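Local coordinates for protein L-asparaginase I (Vibrio cholerae, PDB 2OCD) that probably catalyses the hydrolysis of L-asparagine to L-aspartate and ammonium, acting as a cytoplasmic homotetramer of the asparaginase 1 family, at residues K324-Q328 and Q329-G333; Q257-A260 and A261-G265. All coordinates share one frame; numbering follows the deposited sequence. Where two conformers were deposited one is given.

Contact 1 of 2, residues K324-Q328 and Q329-G333; sequences KAKMQ and QVLRG
A325, K326 and Q329 meet where helix 320-327, the last helix of the chain, runs out into the C-terminal loop. This is the C-terminal end of a helix, closed by i to i+3 backbone hydrogen bonds. A325 O accepts a weak bond from Q328 N at 3.1 Å. Q329 N is also near A325 O but is badly angled to it, and its hydrogen bond goes instead to K326 O at 2.9 Å. This bond is fairly straight at the hydrogen (160°), yet the donor stands well above the plane of the K326 carbonyl.

The side chain of K326 doubles the link. Its chain bends at CB-CG (chi2 63°) and again at CD-CE, which curls NZ round to Q329. K326 NZ gives a short hydrogen bond of 2.5 Å to Q329 OE1, tilted from the amide carbonyl plane. The two side chains lie side by side and point the same way. CD and CE of the lysine run close to the same OE1. L331 comes from the other segment with its CD1 4.0 Å from K326 O.

M327, a selenomethionine, turns inward onto L310 and L313 of helix 303-315 and onto I296. The side chain of Q328 also packs on I296. One lysine of helix 303-315 ties both segments to that helix: K309 NZ is hydrogen-bonded to M327 O at the end of the helix and to Q329 O in the loop.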
loop_
_atom_site.group_PDB
_atom_site.type_symbol
_atom_site.label_atom_id
_atom_site.label_comp_id
_atom_site.label_asym_id
_atom_site.label_seq_id
_atom_site.Cartn_x
_atom_site.Cartn_y
_atom_site.Cartn_z
ATOM N N LYS B 324 27.737 -28.306 8.477
ATOM C CA LYS B 324 27.920 -26.963 9.075
ATOM C C LYS B 324 28.274 -25.950 8.001
ATOM O O LYS B 324 27.556 -24.958 7.823
ATOM C CB LYS B 324 28.980 -26.968 10.192
ATOM C CG LYS B 324 28.726 -26.004 11.384
ATOM C CD LYS B 324 30.054 -25.451 11.907
ATOM C CE LYS B 324 30.021 -24.846 13.342
ATOM N NZ LYS B 324 31.370 -24.291 13.645
ATOM N N ALA B 325 29.329 -26.267 7.246
ATOM C CA ALA B 325 29.771 -25.474 6.089
ATOM C C ALA B 325 28.661 -25.249 5.058
ATOM O O ALA B 325 28.419 -24.124 4.639
ATOM C CB ALA B 325 30.998 -26.101 5.434
ATOM N N LYS B 326 27.942 -26.296 4.689
ATOM C CA LYS B 326 26.896 -26.181 3.679
ATOM C C LYS B 326 25.705 -25.329 4.124
ATOM O O LYS B 326 25.106 -24.621 3.323
ATOM C CB LYS B 326 26.437 -27.568 3.271
ATOM C CG LYS B 326 26.919 -28.099 1.878
ATOM C CD LYS B 326 28.356 -28.263 1.715
ATOM C CE LYS B 326 28.695 -28.583 0.209
ATOM N NZ LYS B 326 28.477 -27.414 -0.800
HETATM N N MSE B 327 25.340 -25.390 5.398
HETATM C CA MSE B 327 24.258 -24.564 5.911
HETATM C C MSE B 327 24.572 -23.069 5.701
HETATM O O MSE B 327 23.652 -22.232 5.540
HETATM C CB MSE B 327 24.064 -24.807 7.419
HETATM C CG MSE B 327 23.354 -26.071 7.806
HETATM SE SE MSE B 327 21.531 -25.970 7.138
HETATM C CE MSE B 327 20.785 -24.758 8.458
ATOM N N GLN B 328 25.865 -22.742 5.689
ATOM C CA GLN B 328 26.317 -21.355 5.510
ATOM C C GLN B 328 26.563 -21.010 4.048
ATOM O O GLN B 328 27.061 -19.943 3.731
ATOM C CB GLN B 328 27.599 -21.114 6.323
ATOM C CG GLN B 328 27.355 -21.165 7.839
ATOM C CD GLN B 328 28.673 -21.165 8.672
ATOM O OE1 GLN B 328 29.327 -22.205 8.801
ATOM N NE2 GLN B 328 29.016 -20.015 9.279
ATOM N N GLN B 329 26.250 -21.913 3.148
ATOM C CA GLN B 329 26.458 -21.640 1.747
ATOM C C GLN B 329 25.099 -21.597 1.035
ATOM O O GLN B 329 24.169 -22.302 1.451
ATOM C CB GLN B 329 27.417 -22.686 1.182
ATOM C CG GLN B 329 27.452 -22.825 -0.331
ATOM C CD GLN B 329 28.306 -24.035 -0.768
ATOM O OE1 GLN B 329 28.465 -25.024 -0.020
ATOM N NE2 GLN B 329 28.864 -23.955 -1.955
ATOM N N VAL B 330 24.987 -20.702 0.035
ATOM C CA VAL B 330 23.765 -20.464 -0.694
ATOM C C VAL B 330 23.640 -21.607 -1.644
ATOM O O VAL B 330 24.495 -21.785 -2.501
ATOM C CB VAL B 330 23.741 -19.107 -1.483
ATOM C CG1 VAL B 330 22.415 -18.944 -2.215
ATOM C CG2 VAL B 330 23.966 -17.927 -0.562
ATOM N N LEU B 331 22.606 -22.417 -1.517
ATOM C CA LEU B 331 22.574 -23.593 -2.370
ATOM C C LEU B 331 21.511 -23.438 -3.449
ATOM O O LEU B 331 21.702 -23.957 -4.545
ATOM C CB LEU B 331 22.388 -24.867 -1.523
ATOM C CG LEU B 331 23.480 -25.192 -0.465
ATOM C CD1 LEU B 331 23.247 -26.497 0.308
ATOM C CD2 LEU B 331 24.839 -25.245 -1.172
ATOM N N ARG B 332 20.415 -22.717 -3.146
ATOM C CA ARG B 332 19.289 -22.574 -4.071
ATOM C C ARG B 332 18.561 -21.249 -3.934
ATOM O O ARG B 332 17.326 -21.176 -4.095
ATOM C CB ARG B 332 18.263 -23.700 -3.919
ATOM C CG ARG B 332 18.805 -25.127 -3.912
ATOM C CD ARG B 332 19.017 -25.783 -5.288
ATOM N NE ARG B 332 19.282 -27.208 -5.060
ATOM C CZ ARG B 332 20.462 -27.703 -4.673
ATOM N NH1 ARG B 332 21.515 -26.901 -4.530
ATOM N NH2 ARG B 332 20.595 -29.000 -4.416
ATOM N N GLY B 333 19.348 -20.197 -3.682
ATOM C CA GLY B 333 18.831 -18.823 -3.605
ATOM C C GLY B 333 17.976 -18.565 -2.361
ATOM O O GLY B 333 17.273 -17.563 -2.311
#

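Contact 2 of 2, residues Q257-A260 and A261-G265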
loop_
_atom_site.group_PDB
_atom_site.type_symbol
_atom_site.label_atom_id
_atom_site.label_comp_id
_atom_site.label_asym_id
_atom_site.label_seq_id
_atom_site.Cartn_x
_atom_site.Cartn_y
_atom_site.Cartn_z
ATOM N N GLN B 257 25.270 -24.626 27.415
ATOM C CA GLN B 257 24.459 -25.725 26.822
ATOM C C GLN B 257 24.648 -25.782 25.323
ATOM O O GLN B 257 24.867 -26.857 24.742
ATOM C CB GLN B 257 22.967 -25.521 27.043
ATOM C CG GLN B 257 22.478 -25.636 28.469
ATOM C CD GLN B 257 22.747 -26.995 29.070
ATOM O OE1 GLN B 257 22.369 -28.043 28.504
ATOM N NE2 GLN B 257 23.400 -26.997 30.243
ATOM N N LEU B 258 24.566 -24.617 24.689
ATOM C CA LEU B 258 24.642 -24.575 23.235
ATOM C C LEU B 258 26.013 -25.089 22.770
ATOM O O LEU B 258 26.095 -25.948 21.865
ATOM C CB LEU B 258 24.298 -23.174 22.708
ATOM C CG LEU B 258 22.844 -22.757 23.032
ATOM C CD1 LEU B 258 22.624 -21.277 22.741
ATOM C CD2 LEU B 258 21.790 -23.619 22.312
ATOM N N LYS B 259 27.069 -24.624 23.427
ATOM C CA LYS B 259 28.428 -25.116 23.193
ATOM C C LYS B 259 28.583 -26.635 23.429
ATOM O O LYS B 259 29.196 -27.325 22.635
ATOM C CB LYS B 259 29.431 -24.358 24.072
ATOM C CG LYS B 259 30.915 -24.462 23.605
ATOM C CD LYS B 259 31.888 -23.892 24.676
ATOM C CE LYS B 259 33.347 -23.630 24.157
ATOM N NZ LYS B 259 33.646 -22.143 23.805
ATOM N N ALA B 260 28.033 -27.144 24.518
ATOM C CA ALA B 260 28.134 -28.548 24.831
ATOM C C ALA B 260 27.443 -29.382 23.717
ATOM O O ALA B 260 27.952 -30.454 23.312
ATOM C CB ALA B 260 27.557 -28.827 26.241
ATOM N N ALA B 261 26.333 -28.850 23.182
ATOM C CA ALA B 261 25.534 -29.520 22.147
ATOM C C ALA B 261 26.240 -29.519 20.807
ATOM O O ALA B 261 26.226 -30.527 20.099
ATOM C CB ALA B 261 24.162 -28.846 21.993
ATOM N N SER B 262 26.843 -28.397 20.444
ATOM C CA SER B 262 27.611 -28.340 19.217
ATOM C C SER B 262 28.868 -29.191 19.287
ATOM O O SER B 262 29.293 -29.751 18.305
ATOM C CB SER B 262 27.955 -26.899 18.835
ATOM O OG SER B 262 28.511 -26.195 19.929
ATOM N N GLU B 263 29.441 -29.324 20.468
ATOM C CA GLU B 263 30.647 -30.153 20.671
ATOM C C GLU B 263 30.433 -31.648 20.544
ATOM O O GLU B 263 31.413 -32.393 20.348
ATOM C CB GLU B 263 31.213 -29.907 22.050
ATOM C CG GLU B 263 32.008 -28.677 22.109
ATOM C CD GLU B 263 32.624 -28.467 23.463
ATOM O OE1 GLU B 263 32.111 -29.018 24.473
ATOM O OE2 GLU B 263 33.632 -27.740 23.503
ATOM N N ARG B 264 29.191 -32.087 20.680
ATOM C CA ARG B 264 28.913 -33.507 20.445
ATOM C C ARG B 264 28.147 -33.662 19.157
ATOM O O ARG B 264 27.505 -34.658 18.912
ATOM C CB ARG B 264 28.258 -34.232 21.644
ATOM C CG ARG B 264 27.194 -33.462 22.425
ATOM C CD ARG B 264 25.776 -33.960 22.211
ATOM N NE ARG B 264 24.882 -33.139 23.003
ATOM C CZ ARG B 264 23.569 -33.142 22.927
ATOM N NH1 ARG B 264 22.905 -32.325 23.718
ATOM N NH2 ARG B 264 22.929 -33.944 22.079
ATOM N N GLY B 265 28.268 -32.669 18.302
ATOM C CA GLY B 265 27.790 -32.786 16.928
ATOM C C GLY B 265 26.372 -32.341 16.622
ATOM O O GLY B 265 25.818 -32.799 15.608
#
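S262 OG is hydrogen-bonded to A293 O, outside the helix. It also lies 3.0 Å from K259 O and 3.1 Å from L258 O; one hydroxyl proton cannot serve all three at once. Its first torsion (chi1 50°) sets OG between the backbone N and the carbonyl carbon. From there it folds back over the preceding turn.

The backbone is that of the last turns of helix 252-263. S262 N donates to L258 O at 2.9 Å, nearly in line with the carbonyl bond. A261 N donates to Q257 O, and E263 N to K259 O. The last step, R264 N to A260 O, is weak at 3.3 Å. A Schellman motif then ends the helix: V266 N reaches A261 O, and G265 N bonds S262 O at 3.1 Å. G265, with positive phi, is its C-prime residue.

On the exposed side, E263 lays CG over K259 O at 3.2 Å. The K259 and E263 side chains cross at a slant, and their charged atoms, K259 NZ and E263 OE2, stay 5.6 Å apart. They form no salt bridge. K259 NZ has a weak bond to D292 O instead.

A261 is buried. Its side chain meets L231 of helix 224-231, and Q257 packs on R228 and L231 of the same helix. Helix 252-263 is the connecting helix of a beta-alpha-beta unit. It links strand 237-242 to strand 267-272, which are adjacent in the parallel sheet.

How the contacts relate
Both contacts are helix C-terminal ends near the four-stranded parallel sheet, but they hold different elements. Contact 1 packs on helix 303-315 and strand 296-297. Contact 2 packs on helix 224-231 and bonds to A293. Their centres are about 21 Å apart and their nearest atoms about 6 Å, so they do not touch. Contact 1 is a surface contact, with M327 as its buried residue. Contact 2 is partly buried and lies further from the centre of the chain. Residues 324-333 leave the helix through bonds three residues apart, backed by a lysine-glutamine bond. Residues 257-265 keep four-residue bonds that weaken at the last step, then end in a Schellman motif at a glycine.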